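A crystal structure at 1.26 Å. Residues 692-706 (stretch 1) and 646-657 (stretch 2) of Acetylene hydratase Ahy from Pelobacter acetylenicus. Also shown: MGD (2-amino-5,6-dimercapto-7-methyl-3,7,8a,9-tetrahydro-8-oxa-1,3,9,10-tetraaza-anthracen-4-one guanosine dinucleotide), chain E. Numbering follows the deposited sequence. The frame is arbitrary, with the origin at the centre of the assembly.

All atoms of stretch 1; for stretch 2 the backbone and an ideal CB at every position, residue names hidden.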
ATOM      1  N   MET A 692     -14.140  15.177  -6.069  1.00  9.74           N
ATOM      2  CA  MET A 692     -14.538  15.910  -4.860  1.00 10.12           C
ATOM      3  C   MET A 692     -15.912  15.503  -4.356  1.00 11.21           C
ATOM      4  O   MET A 692     -16.296  15.890  -3.258  1.00 11.56           O
ATOM      5  CB  MET A 692     -14.487  17.431  -5.098  1.00 11.85           C
ATOM      6  CG  MET A 692     -13.111  17.984  -5.606  1.00  9.86           C
ATOM      7  SD  MET A 692     -11.680  17.626  -4.557  1.00 10.69           S
ATOM      8  CE  MET A 692     -12.074  18.660  -3.123  1.00 13.07           C
ATOM      9  N   LEU A 693     -16.625  14.713  -5.151  1.00 11.73           N
ATOM     10  CA  LEU A 693     -17.983  14.258  -4.823  1.00 11.93           C
ATOM     11  C   LEU A 693     -18.030  12.793  -4.399  1.00 10.79           C
ATOM     12  O   LEU A 693     -18.882  12.410  -3.609  1.00 11.90           O
ATOM     13  CB  LEU A 693     -18.918  14.468  -6.024  1.00 13.23           C
ATOM     14  CG  LEU A 693     -19.333  15.913  -6.310  1.00 16.15           C
ATOM     15  CD1 LEU A 693     -20.166  15.955  -7.591  1.00 19.67           C
ATOM     16  CD2 LEU A 693     -20.106  16.518  -5.133  1.00 19.03           C
ATOM     17  N   HIS A 694     -17.135  11.960  -4.924  1.00 11.18           N
ATOM     18  CA  HIS A 694     -17.303  10.512  -4.750  1.00 11.31           C
ATOM     19  C   HIS A 694     -16.136   9.757  -4.109  1.00 10.74           C
ATOM     20  O   HIS A 694     -16.277   8.537  -3.940  1.00 11.42           O
ATOM     21  CB  HIS A 694     -17.656   9.832  -6.087  1.00 11.87           C
ATOM     22  CG  HIS A 694     -18.782  10.483  -6.804  1.00 13.86           C
ATOM     23  ND1 HIS A 694     -20.075  10.480  -6.321  1.00 14.96           N
ATOM     24  CD2 HIS A 694     -18.819  11.142  -7.985  1.00 14.82           C
ATOM     25  CE1 HIS A 694     -20.857  11.124  -7.170  1.00 15.89           C
ATOM     26  NE2 HIS A 694     -20.125  11.527  -8.195  1.00 18.17           N
ATOM     27  N   ASN A 695     -15.030  10.434  -3.752  1.00 10.17           N
ATOM     28  CA  ASN A 695     -13.907   9.715  -3.181  1.00 10.60           C
ATOM     29  C   ASN A 695     -13.969   9.714  -1.670  1.00  9.59           C
ATOM     30  O   ASN A 695     -14.321  10.739  -1.052  1.00 10.39           O
ATOM     31  CB  ASN A 695     -12.569  10.331  -3.612  1.00 10.16           C
ATOM     32  CG  ASN A 695     -11.407   9.445  -3.268  1.00 10.30           C
ATOM     33  OD1 ASN A 695     -10.413   9.875  -2.620  1.00 11.06           O
ATOM     34  ND2 ASN A 695     -11.508   8.207  -3.653  1.00  8.53           N
ATOM     35  N   ASP A 696     -13.568   8.587  -1.070  1.00  9.94           N
ATOM     36  CA  ASP A 696     -13.570   8.451   0.390  1.00  9.55           C
ATOM     37  C   ASP A 696     -12.708   9.494   1.114  1.00  9.89           C
ATOM     38  O   ASP A 696     -13.027   9.895   2.227  1.00  9.94           O
ATOM     39  CB  ASP A 696     -13.192   7.030   0.846  1.00  9.64           C
ATOM     40  CG  ASP A 696     -11.792   6.605   0.430  1.00  9.37           C
ATOM     41  OD1 ASP A 696     -11.343   7.005  -0.669  1.00 10.12           O
ATOM     42  OD2 ASP A 696     -11.146   5.860   1.195  1.00 11.53           O
ATOM     43  N   ALA A 697     -11.622   9.939   0.486  1.00  9.46           N
ATOM     44  CA  ALA A 697     -10.720  10.868   1.186  1.00  9.17           C
ATOM     45  C   ALA A 697     -11.390  12.200   1.503  1.00  8.09           C
ATOM     46  O   ALA A 697     -10.889  12.967   2.334  1.00  8.73           O
ATOM     47  CB  ALA A 697      -9.435  11.051   0.408  1.00  9.90           C
ATOM     48  N   MET A 698     -12.534  12.477   0.853  1.00  8.48           N
ATOM     49  CA  MET A 698     -13.318  13.658   1.209  1.00  8.19           C
ATOM     50  C   MET A 698     -13.810  13.654   2.664  1.00  8.58           C
ATOM     51  O   MET A 698     -14.140  14.700   3.207  1.00  9.16           O
ATOM     52  CB  MET A 698     -14.525  13.830   0.270  1.00  8.84           C
ATOM     53  CG  MET A 698     -14.185  14.258  -1.175  1.00 10.13           C
ATOM     54  SD  MET A 698     -13.293  15.830  -1.222  1.00 10.96           S
ATOM     55  CE  MET A 698     -14.544  16.927  -0.537  1.00 10.82           C
ATOM     56  N   VAL A 699     -13.917  12.475   3.269  1.00  9.21           N
ATOM     57  CA  VAL A 699     -14.550  12.365   4.585  1.00  9.54           C
ATOM     58  C   VAL A 699     -13.618  11.889   5.654  1.00  9.55           C
ATOM     59  O   VAL A 699     -14.055  11.667   6.784  1.00 10.46           O
ATOM     60  CB  VAL A 699     -15.819  11.441   4.529  1.00 10.64           C
ATOM     61  CG1 VAL A 699     -16.635  11.766   3.306  1.00 10.97           C
ATOM     62  CG2 VAL A 699     -15.461   9.947   4.560  1.00 10.48           C
ATOM     63  N   LEU A 700     -12.329  11.786   5.311  1.00  8.95           N
ATOM     64  CA  LEU A 700     -11.340  11.241   6.232  1.00  8.92           C
ATOM     65  C   LEU A 700     -10.471  12.314   6.834  1.00  8.83           C
ATOM     66  O   LEU A 700      -9.654  12.917   6.142  1.00  9.18           O
ATOM     67  CB  LEU A 700     -10.469  10.182   5.537  1.00  8.85           C
ATOM     68  CG  LEU A 700     -11.242   8.980   4.985  1.00  9.73           C
ATOM     69  CD1 LEU A 700     -10.328   8.154   4.067  1.00 11.27           C
ATOM     70  CD2 LEU A 700     -11.863   8.120   6.082  1.00 10.77           C
ATOM     71  N   SER A 701     -10.630  12.528   8.132  1.00  8.37           N
ATOM     72  CA  SER A 701      -9.806  13.491   8.825  1.00  8.60           C
ATOM     73  C   SER A 701      -8.353  13.034   8.917  1.00  8.78           C
ATOM     74  O   SER A 701      -8.087  11.844   9.035  1.00  9.45           O
ATOM     75  CB  SER A 701     -10.357  13.681  10.247  1.00  9.08           C
ATOM     76  OG  SER A 701      -9.558  14.612  10.937  1.00  9.29           O
ATOM     77  N   ASP A 702      -7.410  13.981   8.878  1.00  8.38           N
ATOM     78  CA  ASP A 702      -6.040  13.673   9.293  1.00  9.22           C
ATOM     79  C   ASP A 702      -5.577  14.571  10.427  1.00  8.91           C
ATOM     80  O   ASP A 702      -4.375  14.766  10.630  1.00  9.25           O
ATOM     81  CB  ASP A 702      -5.027  13.582   8.137  1.00  9.99           C
ATOM     82  CG  ASP A 702      -4.848  14.867   7.358  1.00 11.15           C
ATOM     83  OD1 ASP A 702      -5.413  15.911   7.738  1.00 10.26           O
ATOM     84  OD2 ASP A 702      -4.061  14.817   6.368  1.00  9.88           O
ATOM     85  N   ASP A 703      -6.543  15.080  11.194  1.00  8.57           N
ATOM     86  CA  ASP A 703      -6.219  15.663  12.494  1.00  8.80           C
ATOM     87  C   ASP A 703      -5.592  14.577  13.368  1.00  9.18           C
ATOM     88  O   ASP A 703      -5.841  13.386  13.150  1.00  9.45           O
ATOM     89  CB  ASP A 703      -7.486  16.112  13.202  1.00  9.34           C
ATOM     90  CG  ASP A 703      -8.278  17.163  12.439  1.00  9.98           C
ATOM     91  OD1 ASP A 703      -7.715  17.919  11.614  1.00 11.42           O
ATOM     92  OD2 ASP A 703      -9.509  17.256  12.671  1.00  9.18           O
ATOM     93  N   ASP A 704      -4.833  14.982  14.376  1.00  9.88           N
ATOM     94  CA  ASP A 704      -4.132  14.004  15.208  1.00 10.68           C
ATOM     95  C   ASP A 704      -5.082  12.987  15.825  1.00 11.13           C
ATOM     96  O   ASP A 704      -4.723  11.805  15.958  1.00 12.06           O
ATOM     97  CB  ASP A 704      -3.336  14.711  16.315  1.00 11.14           C
ATOM     98  CG  ASP A 704      -2.193  15.550  15.786  1.00 12.12           C
ATOM     99  OD1 ASP A 704      -1.672  15.273  14.676  1.00 12.21           O
ATOM    100  OD2 ASP A 704      -1.782  16.492  16.516  1.00 14.82           O
ATOM    101  N   TRP A 705      -6.293  13.407  16.189  1.00 10.39           N
ATOM    102  CA  TRP A 705      -7.235  12.459  16.807  1.00 10.85           C
ATOM    103  C   TRP A 705      -7.501  11.242  15.909  1.00 11.20           C
ATOM    104  O   TRP A 705      -7.738  10.145  16.423  1.00 11.57           O
ATOM    105  CB  TRP A 705      -8.542  13.150  17.245  1.00 11.14           C
ATOM    106  CG  TRP A 705      -9.407  13.579  16.102  1.00 10.70           C
ATOM    107  CD1 TRP A 705      -9.492  14.834  15.568  1.00 11.22           C
ATOM    108  CD2 TRP A 705     -10.314  12.759  15.359  1.00 10.36           C
ATOM    109  NE1 TRP A 705     -10.394  14.842  14.529  1.00 11.07           N
ATOM    110  CE2 TRP A 705     -10.911  13.582  14.371  1.00 10.84           C
ATOM    111  CE3 TRP A 705     -10.686  11.407  15.430  1.00 12.82           C
ATOM    112  CZ2 TRP A 705     -11.844  13.098  13.437  1.00 10.60           C
ATOM    113  CZ3 TRP A 705     -11.616  10.920  14.508  1.00 11.92           C
ATOM    114  CH2 TRP A 705     -12.204  11.768  13.541  1.00 11.61           C
ATOM    115  N   ASN A 706      -7.432  11.418  14.581  1.00 10.15           N
ATOM    116  CA  ASN A 706      -7.715  10.326  13.645  1.00 10.51           C
ATOM    117  C   ASN A 706      -6.475   9.660  13.050  1.00 11.14           C
ATOM    118  O   ASN A 706      -6.602   8.898  12.085  1.00 11.25           O
ATOM    119  CB  ASN A 706      -8.620  10.805  12.491  1.00 10.57           C
ATOM    120  CG  ASN A 706      -9.230   9.651  11.705  1.00 10.56           C
ATOM    121  OD1 ASN A 706      -9.231   9.642  10.454  1.00 14.41           O
ATOM    122  ND2 ASN A 706      -9.767   8.699  12.399  1.00  9.89           N
ATOM    123  N   UNK A 646     -26.083  11.019   0.650  1.00 16.00           N
ATOM    124  CA  UNK A 646     -24.818  11.520   1.151  1.00 15.36           C
ATOM    125  C   UNK A 646     -24.396  10.671   2.345  1.00 15.24           C
ATOM    126  O   UNK A 646     -25.216  10.275   3.183  1.00 15.78           O
ATOM    127  CB  UNK A 646     -24.922  12.998   1.533  1.00 15.36           C
ATOM    128  N   UNK A 647     -23.104  10.402   2.441  1.00 14.06           N
ATOM    129  CA  UNK A 647     -22.553   9.809   3.646  1.00 14.29           C
ATOM    130  C   UNK A 647     -21.600  10.856   4.196  1.00 13.85           C
ATOM    131  O   UNK A 647     -20.710  11.326   3.484  1.00 13.31           O
ATOM    132  CB  UNK A 647     -21.860   8.471   3.379  1.00 14.29           C
ATOM    133  N   UNK A 648     -21.800  11.233   5.450  1.00 12.95           N
ATOM    134  CA  UNK A 648     -21.118  12.388   6.011  1.00 12.52           C
ATOM    135  C   UNK A 648     -20.501  12.038   7.361  1.00 11.83           C
ATOM    136  O   UNK A 648     -21.154  11.442   8.234  1.00 12.41           O
ATOM    137  CB  UNK A 648     -22.085  13.565   6.154  1.00 12.52           C
ATOM    138  N   UNK A 649     -19.240  12.412   7.538  1.00 10.79           N
ATOM    139  CA  UNK A 649     -18.567  12.350   8.831  1.00 10.87           C
ATOM    140  C   UNK A 649     -18.421  13.785   9.329  1.00 10.24           C
ATOM    141  O   UNK A 649     -18.790  14.745   8.631  1.00 10.87           O
ATOM    142  CB  UNK A 649     -17.211  11.648   8.732  1.00 10.87           C
ATOM    143  N   UNK A 650     -17.789  13.949  10.488  1.00 10.91           N
ATOM    144  CA  UNK A 650     -17.494  15.290  10.968  1.00 11.18           C
ATOM    145  C   UNK A 650     -16.530  16.042  10.033  1.00 10.96           C
ATOM    146  O   UNK A 650     -16.482  17.276  10.062  1.00 12.53           O
ATOM    147  CB  UNK A 650     -16.904  15.214  12.377  1.00 11.18           C
ATOM    148  N   UNK A 651     -15.789  15.314   9.190  1.00 10.56           N
ATOM    149  CA  UNK A 651     -14.807  15.938   8.300  1.00  9.92           C
ATOM    150  C   UNK A 651     -15.391  16.396   6.965  1.00  9.55           C
ATOM    151  O   UNK A 651     -14.975  17.407   6.436  1.00 11.03           O
ATOM    152  CB  UNK A 651     -13.662  14.958   8.036  1.00  9.92           C
ATOM    153  N   UNK A 652     -16.309  15.630   6.384  1.00  9.33           N
ATOM    154  CA  UNK A 652     -16.832  15.980   5.078  1.00  9.13           C
ATOM    155  C   UNK A 652     -17.822  14.935   4.627  1.00  9.81           C
ATOM    156  O   UNK A 652     -18.198  14.070   5.408  1.00 10.49           O
ATOM    157  CB  UNK A 652     -15.703  16.128   4.056  1.00  9.13           C
ATOM    158  N   UNK A 653     -18.229  14.997   3.365  1.00 10.20           N
ATOM    159  CA  UNK A 653     -19.238  14.051   2.867  1.00 10.39           C
ATOM    160  C   UNK A 653     -18.932  13.628   1.433  1.00 10.85           C
ATOM    161  O   UNK A 653     -18.155  14.283   0.740  1.00 10.80           O
ATOM    162  CB  UNK A 653     -20.635  14.670   2.942  1.00 10.39           C
ATOM    163  N   UNK A 654     -19.506  12.501   1.028  1.00 11.57           N
ATOM    164  CA  UNK A 654     -19.451  12.098  -0.372  1.00 12.10           C
ATOM    165  C   UNK A 654     -20.802  11.537  -0.782  1.00 12.14           C
ATOM    166  O   UNK A 654     -21.591  11.112   0.075  1.00 12.79           O
ATOM    167  CB  UNK A 654     -18.342  11.070  -0.607  1.00 12.10           C
ATOM    168  N   UNK A 655     -21.044  11.514  -2.092  1.00 12.91           N
ATOM    169  CA  UNK A 655     -22.332  11.134  -2.663  1.00 14.27           C
ATOM    170  C   UNK A 655     -22.234   9.729  -3.223  1.00 14.68           C
ATOM    171  O   UNK A 655     -21.318   9.435  -4.000  1.00 15.44           O
ATOM    172  CB  UNK A 655     -22.768  12.120  -3.749  1.00 14.27           C
ATOM    173  N   UNK A 656     -23.182   8.872  -2.849  1.00 15.23           N
ATOM    174  CA  UNK A 656     -23.101   7.471  -3.234  1.00 15.78           C
ATOM    175  C   UNK A 656     -24.461   6.877  -3.533  1.00 16.58           C
ATOM    176  O   UNK A 656     -25.482   7.378  -3.065  1.00 17.76           O
ATOM    177  CB  UNK A 656     -22.417   6.661  -2.131  1.00 15.78           C
ATOM    178  N   UNK A 657     -24.462   5.803  -4.310  1.00 16.18           N
ATOM    179  CA  UNK A 657     -25.679   5.021  -4.527  1.00 16.95           C
ATOM    180  C   UNK A 657     -25.761   3.936  -3.455  1.00 16.20           C
ATOM    181  O   UNK A 657     -24.886   3.110  -3.353  1.00 18.21           O
ATOM    182  CB  UNK A 657     -25.700   4.407  -5.928  1.00 16.95           C
TER
HETATM  183  PB  MGD E 801      -4.278   5.341  -7.276  1.00  8.87           P
HETATM  184  O1B MGD E 801      -4.382   6.394  -6.201  1.00  9.55           O
HETATM  185  O2B MGD E 801      -5.501   4.859  -7.965  1.00  9.31           O
HETATM  186  O3B MGD E 801      -3.549   4.021  -6.730  1.00  8.26           O
HETATM  187  O3A MGD E 801      -2.412   3.780  -4.503  1.00  9.36           O
HETATM  188  PA  MGD E 801      -2.096   3.787  -6.085  1.00  8.69           P
HETATM  189  O1A MGD E 801      -1.672   2.436  -6.577  1.00  8.74           O
HETATM  190  O2A MGD E 801      -1.212   4.977  -6.308  1.00  7.94           O
HETATM  191  O5' MGD E 801      -3.252   5.935  -8.370  1.00  8.04           O
HETATM  192  C5' MGD E 801      -2.626   5.049  -9.281  1.00  8.87           C
HETATM  193  C4' MGD E 801      -2.410   5.837 -10.558  1.00  6.98           C
HETATM  194  O4' MGD E 801      -1.513   5.074 -11.380  1.00  7.65           O
HETATM  195  C3' MGD E 801      -3.665   5.974 -11.414  1.00  7.56           C
HETATM  196  O3' MGD E 801      -3.906   7.368 -11.665  1.00  8.76           O
HETATM  197  C2' MGD E 801      -3.393   5.193 -12.718  1.00  7.85           C
HETATM  198  O2' MGD E 801      -3.961   5.743 -13.923  1.00  9.39           O
HETATM  199  C1' MGD E 801      -1.890   5.239 -12.766  1.00  7.69           C
HETATM  200  N9  MGD E 801      -1.222   4.125 -13.458  1.00  7.75           N
HETATM  201  C8  MGD E 801      -1.564   2.813 -13.437  1.00  8.18           C
HETATM  202  N7  MGD E 801      -0.662   2.074 -14.103  1.00  8.46           N
HETATM  203  C5  MGD E 801       0.317   2.919 -14.496  1.00  7.74           C
HETATM  204  C6  MGD E 801       1.567   2.820 -15.230  1.00  7.81           C
HETATM  205  O6  MGD E 801       1.985   1.722 -15.653  1.00  7.80           O
HETATM  206  N1  MGD E 801       2.257   3.962 -15.385  1.00  7.29           N
HETATM  207  C2  MGD E 801       1.841   5.168 -15.012  1.00  7.44           C
HETATM  208  N2  MGD E 801       2.646   6.246 -15.237  1.00  7.98           N
HETATM  209  N3  MGD E 801       0.704   5.334 -14.344  1.00  7.44           N
HETATM  210  C4  MGD E 801      -0.057   4.254 -14.071  1.00  7.54           C
HETATM  211  C10 MGD E 801      -2.825   2.547  -3.913  1.00 10.88           C
HETATM  212  C11 MGD E 801      -2.696   2.718  -2.415  1.00 10.61           C
HETATM  213  O11 MGD E 801      -3.682   3.681  -2.051  1.00  8.62           O
HETATM  214  C12 MGD E 801      -2.941   1.401  -1.718  1.00 11.01           C
HETATM  215  S12 MGD E 801      -2.029   0.042  -2.213  1.00 13.53           S
HETATM  216  C13 MGD E 801      -3.809   1.312  -0.697  1.00 11.18           C
HETATM  217  S13 MGD E 801      -4.205  -0.177   0.029  1.00 14.62           S
HETATM  218  C14 MGD E 801      -4.516   2.501  -0.124  1.00 10.51           C
HETATM  219  N15 MGD E 801      -5.938   2.496  -0.431  1.00 10.42           N
HETATM  220  C16 MGD E 801      -6.595   3.621  -0.024  1.00 10.39           C
HETATM  221  C17 MGD E 801      -7.996   3.647   0.415  1.00 10.57           C
HETATM  222  O17 MGD E 801      -8.671   2.594   0.448  1.00 11.93           O
HETATM  223  N18 MGD E 801      -8.515   4.835   0.786  1.00 10.82           N
HETATM  224  C19 MGD E 801      -7.808   5.993   0.774  1.00  9.48           C
HETATM  225  N19 MGD E 801      -8.387   7.153   1.151  1.00 10.76           N
HETATM  226  N20 MGD E 801      -6.536   6.039   0.360  1.00  9.83           N
HETATM  227  C21 MGD E 801      -5.902   4.922  -0.020  1.00 10.49           C
HETATM  228  N22 MGD E 801      -4.623   4.985  -0.398  1.00  9.47           N
HETATM  229  C23 MGD E 801      -3.849   3.786  -0.641  1.00 10.39           C

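Position 646 has strand angles (phi/psi -97/142), and its CA-to-CB bond runs sideways, with no atom of stretch 1 within 5.5 Å of the ideal CB. Only a long side chain could reach across, so the backbone leaves the choice wide. The residue is Trp646; at chi1 -67° (m) its indole extends until CH2 lies 4.0 Å from Leu693 CD2, an apolar contact at the ring edge.

Positions 647 and 648 are likewise extended and have nothing of stretch 1 near their ideal CB atoms, so stretch 1 sets little there. They are Val647, whose backbone pairs with that of 654 (N to O of 654, 2.9 Å), and Glu648, which points away.

At 649 the CA-to-CB bond points toward stretch 1, and the ideal CB is 3.7 Å from Val699 O. A carbonyl so close favours a short donor; serine, threonine or perhaps cysteine would suit. Thr649 takes chi1 65° (p) and its OG1 donates to Val699 O at 2.8 Å. The same OG1 accepts from the backbone N of 651 at 3.0 Å, so one hydroxyl both braces the turn and ties it to the neighbouring stretch.

Position 650 points sideways with helical-type angles (-63/-20) and open space around its CB, so many residues, polar ones especially, would fit. Thr650 brings OG1 to 4.2 Å from Trp705 CZ2, a loose contact.

At 651 the ideal CB points toward stretch 1, 3.5 Å from Val699 O and 3.9 Å from Ser701 N. The backbone of 699-701 offers a surface for a flat ring, though a medium-sized aliphatic chain is also conceivable. The residue is His651 (chi1 -167°, t). Ser701 CA sits over one ring face, 3.9 Å from the centroid and 24° off the normal, a CH-pi contact.

Position 652 is the most restrictive: phi/psi is 178/-170, and an ideal CB would lie 2.3 Å from Met698 O, a clash. Glycine is indicated. Gly652 instead lets its CA approach Met698 O at 3.5 Å in a CA-H...O contact.

At 653 CA-to-CB points away, so long polar chains are plausible. Arg653 extends outward, while its carbonyl O receives a water at 2.7 Å that also donates to Met692 O at 2.8 Å.

Position 654 points toward stretch 1, its ideal CB 3.3 Å from Leu693 O and 4.3 Å from His694 CA. With Val699 CG1 nearby, a branched aliphatic is suitable: valine, isoleucine or leucine. Leu654 sets CD2 3.7 Å from Val699 CG1 and CD1 3.4 Å from His694 O.

At 655 the backbone does the pairing: N donates to Leu693 O (2.8 Å, 170°), and O accepts from His694 ND1 (2.8 Å, 166°). CB points sideways, allowing many side chains. Lys655 is fully extended, its end leading away.

Positions 656 and 657 are weakly constrained by stretch 1. Leu656 turns its end back, CD2 reaching 4.3 Å from His694 O; Leu657 is out of reach.

Stretch 2 (646-657) WVETTHGRLKLL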
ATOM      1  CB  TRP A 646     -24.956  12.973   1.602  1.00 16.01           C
ATOM      2  CG  TRP A 646     -25.216  13.949   0.513  1.00 16.78           C
ATOM      3  CD1 TRP A 646     -26.420  14.545   0.200  1.00 17.29           C
ATOM      4  CD2 TRP A 646     -24.249  14.491  -0.397  1.00 16.42           C
ATOM      5  NE1 TRP A 646     -26.254  15.413  -0.862  1.00 16.91           N
ATOM      6  CE2 TRP A 646     -24.926  15.404  -1.238  1.00 16.41           C
ATOM      7  CE3 TRP A 646     -22.872  14.296  -0.579  1.00 14.82           C
ATOM      8  CZ2 TRP A 646     -24.268  16.115  -2.254  1.00 15.98           C
ATOM      9  CZ3 TRP A 646     -22.216  15.018  -1.579  1.00 15.51           C
ATOM     10  CH2 TRP A 646     -22.923  15.909  -2.410  1.00 16.10           C
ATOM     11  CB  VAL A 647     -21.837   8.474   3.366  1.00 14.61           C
ATOM     12  CG1 VAL A 647     -21.236   7.916   4.641  1.00 16.18           C
ATOM     13  CG2 VAL A 647     -22.832   7.480   2.736  1.00 15.82           C
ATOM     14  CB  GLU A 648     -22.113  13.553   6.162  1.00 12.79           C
ATOM     15  CG  GLU A 648     -21.499  14.813   6.787  1.00 12.67           C
ATOM     16  CD  GLU A 648     -22.404  16.036   6.759  1.00 16.08           C
ATOM     17  OE1 GLU A 648     -23.535  15.977   6.235  1.00 16.87           O
ATOM     18  OE2 GLU A 648     -21.962  17.101   7.257  1.00 19.41           O
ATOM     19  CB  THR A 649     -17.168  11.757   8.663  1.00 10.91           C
ATOM     20  OG1 THR A 649     -16.380  12.664   7.868  1.00 11.38           O
ATOM     21  CG2 THR A 649     -17.204  10.384   8.012  1.00 12.43           C
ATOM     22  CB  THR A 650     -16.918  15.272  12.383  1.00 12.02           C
ATOM     23  OG1 THR A 650     -15.736  14.456  12.438  1.00 10.88           O
ATOM     24  CG2 THR A 650     -17.956  14.795  13.404  1.00 13.15           C
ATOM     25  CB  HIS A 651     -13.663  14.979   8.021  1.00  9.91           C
ATOM     26  CG  HIS A 651     -12.498  15.658   7.393  1.00  9.53           C
ATOM     27  ND1 HIS A 651     -12.256  15.635   6.032  1.00 11.68           N
ATOM     28  CD2 HIS A 651     -11.558  16.462   7.941  1.00  8.20           C
ATOM     29  CE1 HIS A 651     -11.183  16.370   5.777  1.00  7.44           C
ATOM     30  NE2 HIS A 651     -10.756  16.894   6.914  1.00 12.76           N
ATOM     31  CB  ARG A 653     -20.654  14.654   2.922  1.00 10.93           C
ATOM     32  CG  ARG A 653     -20.864  15.811   1.977  1.00 11.59           C
ATOM     33  CD  ARG A 653     -22.264  16.362   2.123  1.00 13.93           C
ATOM     34  NE  ARG A 653     -22.529  17.333   1.072  1.00 12.25           N
ATOM     35  CZ  ARG A 653     -23.687  17.975   0.940  1.00 14.45           C
ATOM     36  NH1 ARG A 653     -24.674  17.734   1.815  1.00 13.20           N
ATOM     37  NH2 ARG A 653     -23.861  18.849  -0.051  1.00 14.20           N
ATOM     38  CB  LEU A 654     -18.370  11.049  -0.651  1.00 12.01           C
ATOM     39  CG  LEU A 654     -18.569   9.581  -0.227  1.00 11.61           C
ATOM     40  CD1 LEU A 654     -17.368   8.745  -0.679  1.00 12.42           C
ATOM     41  CD2 LEU A 654     -18.753   9.445   1.286  1.00 13.44           C
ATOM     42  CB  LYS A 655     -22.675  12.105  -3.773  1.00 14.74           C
ATOM     43  CG  LYS A 655     -24.014  11.803  -4.464  1.00 18.27           C
ATOM     44  CD  LYS A 655     -24.323  12.777  -5.578  1.00 20.23           C
ATOM     45  CE  LYS A 655     -25.630  12.403  -6.257  1.00 24.76           C
ATOM     46  NZ  LYS A 655     -25.993  13.320  -7.382  1.00 29.90           N
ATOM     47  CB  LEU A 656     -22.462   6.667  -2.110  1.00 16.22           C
ATOM     48  CG  LEU A 656     -21.062   7.101  -1.681  1.00 15.78           C
ATOM     49  CD1 LEU A 656     -20.688   6.398  -0.403  1.00 16.25           C
ATOM     50  CD2 LEU A 656     -20.056   6.807  -2.787  1.00 16.13           C
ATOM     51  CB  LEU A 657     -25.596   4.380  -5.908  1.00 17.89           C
ATOM     52  CG  LEU A 657     -26.824   3.590  -6.357  1.00 19.50           C
ATOM     53  CD1 LEU A 657     -28.012   4.517  -6.571  1.00 23.44           C
ATOM     54  CD2 LEU A 657     -26.472   2.856  -7.629  1.00 22.12           C
TER
HETATM   55  O   HOH W   1     -18.331  15.980  -1.378  1.00 16.54           O
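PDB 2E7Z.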